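Long-range contacts in cytochrome P450 (Novosphingobium aromaticivorans, PDB 3OFT), which is a haem-binding member of the cytochrome P450 superfamily, with a mainly helical fold that holds its iron porphyrin in a pocket: residues G47-A51 against D302-P307; I267-A271 against V355-R360; E273-R277 against E322-R328. All coordinates share one frame; numbering follows the deposited sequence.

Interaction 1 of 3, residues G47-A51 against D302-P307; sequences GHWIA and DLVYLP
Trp49 and Ala51 zip onto Leu303 and Tyr305 as two neighbouring parallel strands, 48-51 and 303-307, in the mixed sheet of the P450 fold. Trp49 N donates to Leu303 O at 2.9 Å. Tyr305 N returns a bond to Trp49 O at 2.8 Å. Ala51 N then reaches Tyr305 O at 2.9 Å, its N-H almost straight. One step back, where Gly47 O and Leu303 N would be the next pair, a water fills the gap: it donates to the carbonyl and accepts from the amide, 2.8 Å from each.

The side chains then sort onto the two faces. On the face of Ile50 and Tyr305, Ile50 CG1 lies against Tyr305 CB. The tyrosine's CG stands anti to its own backbone N (chi1 -162°), which carries the ring away from strand 48-51, and its hydroxyl bonds Asn383, a residue of the hexane-2,5-diol pocket. On the other face Trp49 CB rests on Val304 CG1. The indole N-H points at the carboxylate of Asp302, NE1 to OD1 2.8 Å, although the position of that oxygen, which also accepts from Arg299 N, is less sure. A tryptophan suits this spot because its ring packs in the buried layer, edge-to-face with Trp41, while its nitrogen probably also finds an acceptor.

Further out, strand 39-42 bonds His48 and Ile50, and strand 282-287 bonds Asp302, Val304 and Leu306, so both backbones are interior to the sheet. Small Ala51 lets Leu306 CD2 come to 3.6 Å from its CB, beside helix 54-62. The ladder stops at Pro307, which has no N-H to offer: Ala51 O, buried and without a hydrogen-bond partner in the model, meets the ring carbon Pro307 CD at 3.3 Å instead.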
loop_
_atom_site.group_PDB
_atom_site.type_symbol
_atom_site.label_atom_id
_atom_site.label_comp_id
_atom_site.label_asym_id
_atom_site.label_seq_id
_atom_site.Cartn_x
_atom_site.Cartn_y
_atom_site.Cartn_z
ATOM N N GLY A 47 22.757 0.977 7.595
ATOM C CA GLY A 47 22.849 2.322 8.156
ATOM C C GLY A 47 22.007 3.329 7.379
ATOM O O GLY A 47 22.258 3.589 6.187
ATOM N N HIS A 48 21.018 3.902 8.060
ATOM C CA HIS A 48 20.054 4.808 7.400
ATOM C C HIS A 48 19.260 5.629 8.427
ATOM O O HIS A 48 19.068 5.185 9.570
ATOM C CB HIS A 48 19.114 4.001 6.475
ATOM C CG HIS A 48 18.112 3.162 7.206
ATOM N ND1 HIS A 48 18.295 1.815 7.457
ATOM C CD2 HIS A 48 16.905 3.480 7.718
ATOM C CE1 HIS A 48 17.235 1.345 8.106
ATOM N NE2 HIS A 48 16.400 2.345 8.309
ATOM N N TRP A 49 18.756 6.784 8.006
ATOM C CA TRP A 49 17.885 7.559 8.854
ATOM C C TRP A 49 16.485 6.977 8.907
ATOM O O TRP A 49 16.026 6.319 7.960
ATOM C CB TRP A 49 17.777 9.016 8.385
ATOM C CG TRP A 49 19.082 9.816 8.355
ATOM C CD1 TRP A 49 19.881 10.050 7.259
ATOM C CD2 TRP A 49 19.694 10.501 9.455
ATOM N NE1 TRP A 49 20.957 10.836 7.631
ATOM C CE2 TRP A 49 20.869 11.111 8.970
ATOM C CE3 TRP A 49 19.373 10.637 10.814
ATOM C CZ2 TRP A 49 21.698 11.904 9.787
ATOM C CZ3 TRP A 49 20.218 11.402 11.639
ATOM C CH2 TRP A 49 21.374 12.014 11.115
ATOM N N ILE A 50 15.808 7.231 10.017
ATOM C CA ILE A 50 14.378 6.932 10.130
ATOM C C ILE A 50 13.666 8.192 10.649
ATOM O O ILE A 50 14.048 8.754 11.712
ATOM C CB ILE A 50 14.047 5.754 11.092
ATOM C CG1 ILE A 50 14.703 4.437 10.666
ATOM C CG2 ILE A 50 12.521 5.617 11.214
ATOM C CD1 ILE A 50 14.700 3.289 11.755
ATOM N N ALA A 51 12.645 8.652 9.927
ATOM C CA ALA A 51 11.875 9.799 10.410
ATOM C C ALA A 51 10.929 9.267 11.493
ATOM O O ALA A 51 10.222 8.306 11.249
ATOM C CB ALA A 51 11.120 10.445 9.289
ATOM N N ASP A 302 22.923 9.771 1.794
ATOM C CA ASP A 302 22.291 9.088 2.927
ATOM C C ASP A 302 20.921 8.589 2.483
ATOM O O ASP A 302 20.238 9.265 1.697
ATOM C CB ASP A 302 22.028 10.039 4.110
ATOM C CG ASP A 302 23.289 10.383 4.913
ATOM O OD1 ASP A 302 23.150 11.173 5.867
ATOM O OD2 ASP A 302 24.395 9.892 4.595
ATOM N N LEU A 303 20.519 7.429 3.002
ATOM C CA LEU A 303 19.121 6.943 2.855
ATOM C C LEU A 303 18.252 7.362 4.041
ATOM O O LEU A 303 18.739 7.464 5.173
ATOM C CB LEU A 303 19.086 5.418 2.724
ATOM C CG LEU A 303 19.204 4.706 1.361
ATOM C CD1 LEU A 303 19.846 5.521 0.252
ATOM C CD2 LEU A 303 19.796 3.286 1.507
ATOM N N VAL A 304 16.973 7.610 3.754
ATOM C CA VAL A 304 15.990 8.051 4.740
ATOM C C VAL A 304 14.743 7.162 4.626
ATOM O O VAL A 304 14.240 6.954 3.512
ATOM C CB VAL A 304 15.540 9.513 4.484
ATOM C CG1 VAL A 304 14.637 9.976 5.629
ATOM C CG2 VAL A 304 16.766 10.440 4.289
ATOM N N TYR A 305 14.274 6.627 5.750
ATOM C CA TYR A 305 13.088 5.752 5.745
ATOM C C TYR A 305 11.939 6.510 6.408
ATOM O O TYR A 305 12.121 7.109 7.491
ATOM C CB TYR A 305 13.385 4.476 6.527
ATOM C CG TYR A 305 12.443 3.323 6.257
ATOM C CD1 TYR A 305 11.531 2.918 7.224
ATOM C CD2 TYR A 305 12.450 2.667 5.018
ATOM C CE1 TYR A 305 10.678 1.839 6.987
ATOM C CE2 TYR A 305 11.588 1.601 4.768
ATOM C CZ TYR A 305 10.711 1.206 5.761
ATOM O OH TYR A 305 9.870 0.141 5.541
ATOM N N LEU A 306 10.772 6.478 5.767
ATOM C CA LEU A 306 9.625 7.295 6.152
ATOM C C LEU A 306 8.396 6.423 6.398
ATOM O O LEU A 306 7.769 5.979 5.442
ATOM C CB LEU A 306 9.298 8.294 5.033
ATOM C CG LEU A 306 10.432 9.174 4.536
ATOM C CD1 LEU A 306 9.930 10.052 3.410
ATOM C CD2 LEU A 306 11.004 10.051 5.680
ATOM N N PRO A 307 8.023 6.216 7.674
ATOM C CA PRO A 307 6.859 5.431 7.996
ATOM C C PRO A 307 5.608 6.284 8.105
ATOM O O PRO A 307 5.519 7.142 8.965
ATOM C CB PRO A 307 7.215 4.808 9.336
ATOM C CG PRO A 307 8.110 5.826 9.990
ATOM C CD PRO A 307 8.835 6.526 8.870
HETATM O O HOH W 1 22.338 5.695 4.337
#

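Interaction 2 of 3, residues I267-A271 against V355-R360; sequences IPAAA and VIVFLR
Ile267 reaches across from the first turn of helix 267-277 to the groove of helix 348-365 between Ile356, Leu359 and Arg360. Its CB points at the other helix and the two branches divide the work. CG2, set anti to the backbone N, touches Leu359 CB at 3.7 Å and Ile356 CG2 at 3.9 Å, and also lies over one face of the Arg360 guanidinium. The longer branch runs through CG1 to CD1, which ends 4.0 Å from Arg360 CA and beside the start of that side chain. A beta-branched residue suits the place, since it fills two neighbouring spots at once.

Pro268, well tolerated in a first helical turn where no backbone N-H is needed, gives its ring to Ile356 CD1 and to Arg360 NH2, 3.8 Å from Pro268 CG. One turn on, Ala271 is small enough to bring the backbones together: its CB meets both Val355 CG1 and Ile356 CG1 at 3.6 Å.

The segments cross at 125° with axes 9.2 Å apart. These are the K and L helices of the P450 fold; helix 221-252 packs on Leu359, helix 254-262 on Ile267, and helix 107-128 touches Arg360 through Gln118.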
loop_
_atom_site.group_PDB
_atom_site.type_symbol
_atom_site.label_atom_id
_atom_site.label_comp_id
_atom_site.label_asym_id
_atom_site.label_seq_id
_atom_site.Cartn_x
_atom_site.Cartn_y
_atom_site.Cartn_z
ATOM N N ILE A 267 -20.753 4.066 5.516
ATOM C CA ILE A 267 -19.599 3.300 4.967
ATOM C C ILE A 267 -18.508 4.160 4.304
ATOM O O ILE A 267 -17.324 3.933 4.582
ATOM C CB ILE A 267 -20.086 2.087 4.103
ATOM C CG1 ILE A 267 -20.611 0.996 5.027
ATOM C CG2 ILE A 267 -18.997 1.598 3.058
ATOM C CD1 ILE A 267 -21.425 -0.123 4.255
ATOM N N PRO A 268 -18.872 5.154 3.450
ATOM C CA PRO A 268 -17.768 5.935 2.843
ATOM C C PRO A 268 -16.942 6.659 3.905
ATOM O O PRO A 268 -15.694 6.643 3.850
ATOM C CB PRO A 268 -18.499 6.928 1.907
ATOM C CG PRO A 268 -19.734 6.114 1.479
ATOM C CD PRO A 268 -20.156 5.381 2.752
ATOM N N ALA A 269 -17.619 7.285 4.869
ATOM C CA ALA A 269 -16.917 7.991 5.906
ATOM C C ALA A 269 -16.099 7.027 6.775
ATOM O O ALA A 269 -14.984 7.379 7.183
ATOM C CB ALA A 269 -17.848 8.857 6.757
ATOM N N ALA A 270 -16.616 5.809 6.997
ATOM C CA ALA A 270 -15.883 4.820 7.805
ATOM C C ALA A 270 -14.640 4.349 7.011
ATOM O O ALA A 270 -13.582 4.157 7.600
ATOM C CB ALA A 270 -16.784 3.627 8.200
ATOM N N ALA A 271 -14.758 4.239 5.685
ATOM C CA ALA A 271 -13.622 3.807 4.866
ATOM C C ALA A 271 -12.509 4.816 4.967
ATOM O O ALA A 271 -11.376 4.424 5.157
ATOM C CB ALA A 271 -14.000 3.555 3.417
ATOM N N VAL A 355 -12.046 -0.407 -0.693
ATOM C CA VAL A 355 -12.365 -0.554 0.746
ATOM C C VAL A 355 -13.880 -0.383 0.966
ATOM O O VAL A 355 -14.500 -1.165 1.722
ATOM C CB VAL A 355 -11.572 0.426 1.637
ATOM C CG1 VAL A 355 -12.136 0.433 3.122
ATOM C CG2 VAL A 355 -10.076 0.053 1.608
ATOM N N ILE A 356 -14.458 0.633 0.338
ATOM C CA ILE A 356 -15.946 0.832 0.405
ATOM C C ILE A 356 -16.716 -0.388 -0.118
ATOM O O ILE A 356 -17.660 -0.873 0.500
ATOM C CB ILE A 356 -16.362 2.109 -0.375
ATOM C CG1 ILE A 356 -15.908 3.351 0.413
ATOM C CG2 ILE A 356 -17.887 2.095 -0.693
ATOM C CD1 ILE A 356 -15.954 4.702 -0.402
ATOM N N VAL A 357 -16.301 -0.920 -1.251
ATOM C CA VAL A 357 -17.005 -2.064 -1.812
ATOM C C VAL A 357 -16.872 -3.323 -0.919
ATOM O O VAL A 357 -17.824 -4.132 -0.766
ATOM C CB VAL A 357 -16.502 -2.188 -3.274
ATOM C CG1 VAL A 357 -15.859 -3.525 -3.645
ATOM C CG2 VAL A 357 -17.518 -1.565 -4.226
ATOM N N PHE A 358 -15.687 -3.466 -0.326
ATOM C CA PHE A 358 -15.450 -4.515 0.657
ATOM C C PHE A 358 -16.394 -4.406 1.851
ATOM O O PHE A 358 -17.047 -5.389 2.238
ATOM C CB PHE A 358 -13.982 -4.529 1.133
ATOM C CG PHE A 358 -13.790 -5.407 2.320
ATOM C CD1 PHE A 358 -13.913 -6.788 2.187
ATOM C CD2 PHE A 358 -13.592 -4.867 3.581
ATOM C CE1 PHE A 358 -13.835 -7.602 3.268
ATOM C CE2 PHE A 358 -13.508 -5.684 4.687
ATOM C CZ PHE A 358 -13.626 -7.058 4.534
ATOM N N LEU A 359 -16.500 -3.204 2.411
ATOM C CA LEU A 359 -17.389 -2.973 3.536
ATOM C C LEU A 359 -18.827 -3.255 3.119
ATOM O O LEU A 359 -19.568 -3.883 3.853
ATOM C CB LEU A 359 -17.258 -1.533 4.052
ATOM C CG LEU A 359 -15.917 -1.208 4.739
ATOM C CD1 LEU A 359 -15.685 0.290 4.938
ATOM C CD2 LEU A 359 -15.858 -1.938 6.078
ATOM N N ARG A 360 -19.231 -2.804 1.938
ATOM C CA ARG A 360 -20.625 -2.987 1.537
ATOM C C ARG A 360 -20.934 -4.474 1.436
ATOM O O ARG A 360 -21.974 -4.945 1.911
ATOM C CB ARG A 360 -20.917 -2.348 0.177
ATOM C CG ARG A 360 -20.984 -0.860 0.213
ATOM C CD ARG A 360 -21.427 -0.272 -1.156
ATOM N NE ARG A 360 -21.217 1.169 -1.060
ATOM C CZ ARG A 360 -21.886 1.993 -0.233
ATOM N NH1 ARG A 360 -22.877 1.551 0.548
ATOM N NH2 ARG A 360 -21.583 3.288 -0.192
#

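Interaction 3 of 3, residues E273-R277 against E322-R328; sequences ELMRR and EEVRFDR
Glu273 OE2 is gripped by three N-H groups, two of them from segment 322-328. It lies in the plane of the Arg328 guanidinium and receives Arg328 NE on its syn lone pair, 2.9 Å away, in a salt bridge. The backbone Arg325 N, also 2.9 Å from Glu273 OE2, comes from above the carboxylate plane with a nearly straight bond (174°). The third is Arg276 NH2, likewise out of that plane, while Arg276 NE takes Glu273 OE1, so this arginine holds the acid side-on. Glutamate reaches the loop because CG stands anti to the backbone N (chi1 -176°) and the chain then bends at chi2.

The Arg328 guanidinium lies over one face of the Arg276 guanidinium, the planes inclined at 40°; sharing one carboxylate probably offsets their like charges. Loop carbonyls hold them further: Arg328 bonds Glu319, Ala320 and Glu323, and Arg276 bonds Pro321.

At the outer end Arg277 NE bonds Glu322 O at 2.8 Å from above the carbonyl plane, and Glu322 CG sits over the guanidinium; the Glu322 carboxylate itself pairs with Lys31. Between the polar groups Val324 CG1 packs on Glu273 CG at 3.6 Å, and CG2 on Arg277 CG.

Glu273 and Arg276 form the ExxR motif of the K helix, and Arg328, from the loop between helices 309-312 and 348-365, completes the Glu-Arg-Arg triad characteristic of cytochromes P450.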
loop_
_atom_site.group_PDB
_atom_site.type_symbol
_atom_site.label_atom_id
_atom_site.label_comp_id
_atom_site.label_asym_id
_atom_site.label_seq_id
_atom_site.Cartn_x
_atom_site.Cartn_y
_atom_site.Cartn_z
ATOM N N GLU A 273 -11.920 7.016 7.510
ATOM C CA GLU A 273 -11.429 6.998 8.878
ATOM C C GLU A 273 -10.605 5.727 9.139
ATOM O O GLU A 273 -9.555 5.798 9.752
ATOM C CB GLU A 273 -12.599 7.182 9.904
ATOM C CG GLU A 273 -12.173 7.275 11.361
ATOM C CD GLU A 273 -11.295 8.507 11.712
ATOM O OE1 GLU A 273 -10.873 9.283 10.821
ATOM O OE2 GLU A 273 -11.011 8.663 12.904
ATOM N N LEU A 274 -11.039 4.575 8.647
ATOM C CA LEU A 274 -10.235 3.341 8.837
ATOM C C LEU A 274 -8.896 3.391 8.069
ATOM O O LEU A 274 -7.865 2.911 8.564
ATOM C CB LEU A 274 -11.036 2.109 8.401
ATOM C CG LEU A 274 -12.244 1.904 9.329
ATOM C CD1 LEU A 274 -13.198 0.807 8.844
ATOM C CD2 LEU A 274 -11.792 1.655 10.762
ATOM N N MET A 275 -8.930 3.979 6.882
ATOM C CA MET A 275 -7.687 4.152 6.077
ATOM C C MET A 275 -6.700 5.092 6.770
ATOM O O MET A 275 -5.491 4.863 6.746
ATOM C CB MET A 275 -7.981 4.565 4.635
ATOM C CG MET A 275 -8.767 3.476 3.894
ATOM S SD MET A 275 -9.389 3.883 2.237
ATOM C CE MET A 275 -7.852 3.818 1.331
ATOM N N ARG A 276 -7.213 6.107 7.448
ATOM C CA ARG A 276 -6.387 7.027 8.232
ATOM C C ARG A 276 -5.845 6.280 9.447
ATOM O O ARG A 276 -4.691 6.483 9.844
ATOM C CB ARG A 276 -7.253 8.235 8.711
ATOM C CG ARG A 276 -6.468 9.274 9.458
ATOM C CD ARG A 276 -7.336 10.070 10.460
ATOM N NE ARG A 276 -8.032 9.221 11.462
ATOM C CZ ARG A 276 -7.487 8.744 12.583
ATOM N NH1 ARG A 276 -6.196 8.929 12.880
ATOM N NH2 ARG A 276 -8.240 8.010 13.415
ATOM N N ARG A 277 -6.694 5.433 10.042
ATOM C CA ARG A 277 -6.386 4.810 11.358
ATOM C C ARG A 277 -5.331 3.702 11.250
ATOM O O ARG A 277 -4.580 3.461 12.204
ATOM C CB ARG A 277 -7.681 4.202 11.959
ATOM C CG ARG A 277 -7.527 3.377 13.263
ATOM C CD ARG A 277 -6.935 4.188 14.442
ATOM N NE ARG A 277 -6.726 3.312 15.620
ATOM C CZ ARG A 277 -5.669 2.526 15.818
ATOM N NH1 ARG A 277 -4.712 2.429 14.907
ATOM N NH2 ARG A 277 -5.609 1.761 16.904
ATOM N N GLU A 322 -5.715 7.388 17.699
ATOM C CA GLU A 322 -6.121 5.996 17.697
ATOM C C GLU A 322 -7.658 5.781 17.788
ATOM O O GLU A 322 -8.149 4.655 17.626
ATOM C CB GLU A 322 -5.342 5.181 18.737
ATOM C CG GLU A 322 -3.923 4.879 18.256
ATOM C CD GLU A 322 -3.099 4.112 19.240
ATOM O OE1 GLU A 322 -1.862 4.104 19.069
ATOM O OE2 GLU A 322 -3.677 3.502 20.172
ATOM N N GLU A 323 -8.407 6.856 18.006
ATOM C CA GLU A 323 -9.883 6.782 17.984
ATOM C C GLU A 323 -10.397 6.824 16.550
ATOM O O GLU A 323 -9.931 7.626 15.740
ATOM C CB GLU A 323 -10.508 7.933 18.819
ATOM C CG GLU A 323 -10.037 7.949 20.273
ATOM C CD GLU A 323 -10.725 9.006 21.161
ATOM O OE1 GLU A 323 -11.683 9.672 20.726
ATOM O OE2 GLU A 323 -10.291 9.171 22.319
ATOM N N VAL A 324 -11.335 5.947 16.228
ATOM C CA VAL A 324 -12.010 5.960 14.945
ATOM C C VAL A 324 -13.210 6.873 15.218
ATOM O O VAL A 324 -14.079 6.521 16.025
ATOM C CB VAL A 324 -12.484 4.535 14.547
ATOM C CG1 VAL A 324 -13.402 4.549 13.311
ATOM C CG2 VAL A 324 -11.250 3.615 14.300
ATOM N N ARG A 325 -13.234 8.041 14.585
ATOM C CA ARG A 325 -14.317 9.014 14.803
ATOM C C ARG A 325 -14.640 9.832 13.591
ATOM O O ARG A 325 -13.820 9.956 12.692
ATOM C CB ARG A 325 -14.023 9.931 15.978
ATOM C CG ARG A 325 -12.671 10.489 16.040
ATOM C CD ARG A 325 -12.451 11.054 17.438
ATOM N NE ARG A 325 -13.415 12.124 17.719
ATOM C CZ ARG A 325 -14.075 12.282 18.860
ATOM N NH1 ARG A 325 -13.907 11.431 19.879
ATOM N NH2 ARG A 325 -14.921 13.302 18.984
ATOM N N PHE A 326 -15.855 10.381 13.575
ATOM C CA PHE A 326 -16.452 10.880 12.347
ATOM C C PHE A 326 -16.496 12.403 12.313
ATOM O O PHE A 326 -17.083 12.970 11.417
ATOM C CB PHE A 326 -17.893 10.358 12.255
ATOM C CG PHE A 326 -17.992 8.884 11.950
ATOM C CD1 PHE A 326 -17.938 8.434 10.627
ATOM C CD2 PHE A 326 -18.151 7.956 12.973
ATOM C CE1 PHE A 326 -18.031 7.049 10.332
ATOM C CE2 PHE A 326 -18.250 6.583 12.697
ATOM C CZ PHE A 326 -18.180 6.134 11.366
ATOM N N ASP A 327 -15.957 13.040 13.331
ATOM C CA ASP A 327 -16.033 14.510 13.453
ATOM C C ASP A 327 -14.693 15.189 13.180
ATOM O O ASP A 327 -14.475 16.334 13.590
ATOM C CB ASP A 327 -16.534 14.892 14.851
ATOM C CG ASP A 327 -15.625 14.390 15.982
ATOM O OD1 ASP A 327 -15.906 14.751 17.144
ATOM O OD2 ASP A 327 -14.669 13.604 15.754
ATOM N N ARG A 328 -13.785 14.499 12.487
ATOM C CA ARG A 328 -12.475 15.097 12.208
ATOM C C ARG A 328 -12.488 16.099 11.056
ATOM O O ARG A 328 -11.604 16.955 10.987
ATOM C CB ARG A 328 -11.449 14.017 11.871
ATOM C CG ARG A 328 -11.187 13.049 13.030
ATOM C CD ARG A 328 -9.994 12.119 12.708
ATOM N NE ARG A 328 -9.842 11.124 13.756
ATOM C CZ ARG A 328 -9.102 11.297 14.852
ATOM N NH1 ARG A 328 -8.398 12.405 15.041
ATOM N NH2 ARG A 328 -9.027 10.334 15.746
HETATM O O HOH W 2 -7.068 2.092 19.626
#

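In the fold
Interactions 2 and 3 work from the same helix, 267-277: its start packs on helix 348-365, and its end grips the loop 322-328. They touch, with Met275 SD against Val355 CG2 and the ring of Phe326 against Ala269 and Ala270. Interaction 2 is buried and apolar but for Arg360, which is partly exposed, whereas interaction 3 is only partly buried and relies on salt bridges and hydrogen bonds. Interaction 1, also buried, is held by backbone bonds in the sheet and lies on the opposite side of the chain's centre from interaction 2, their nearest atoms about 17 Å apart. Along the chain its segments alternate with those of interactions 2 and 3.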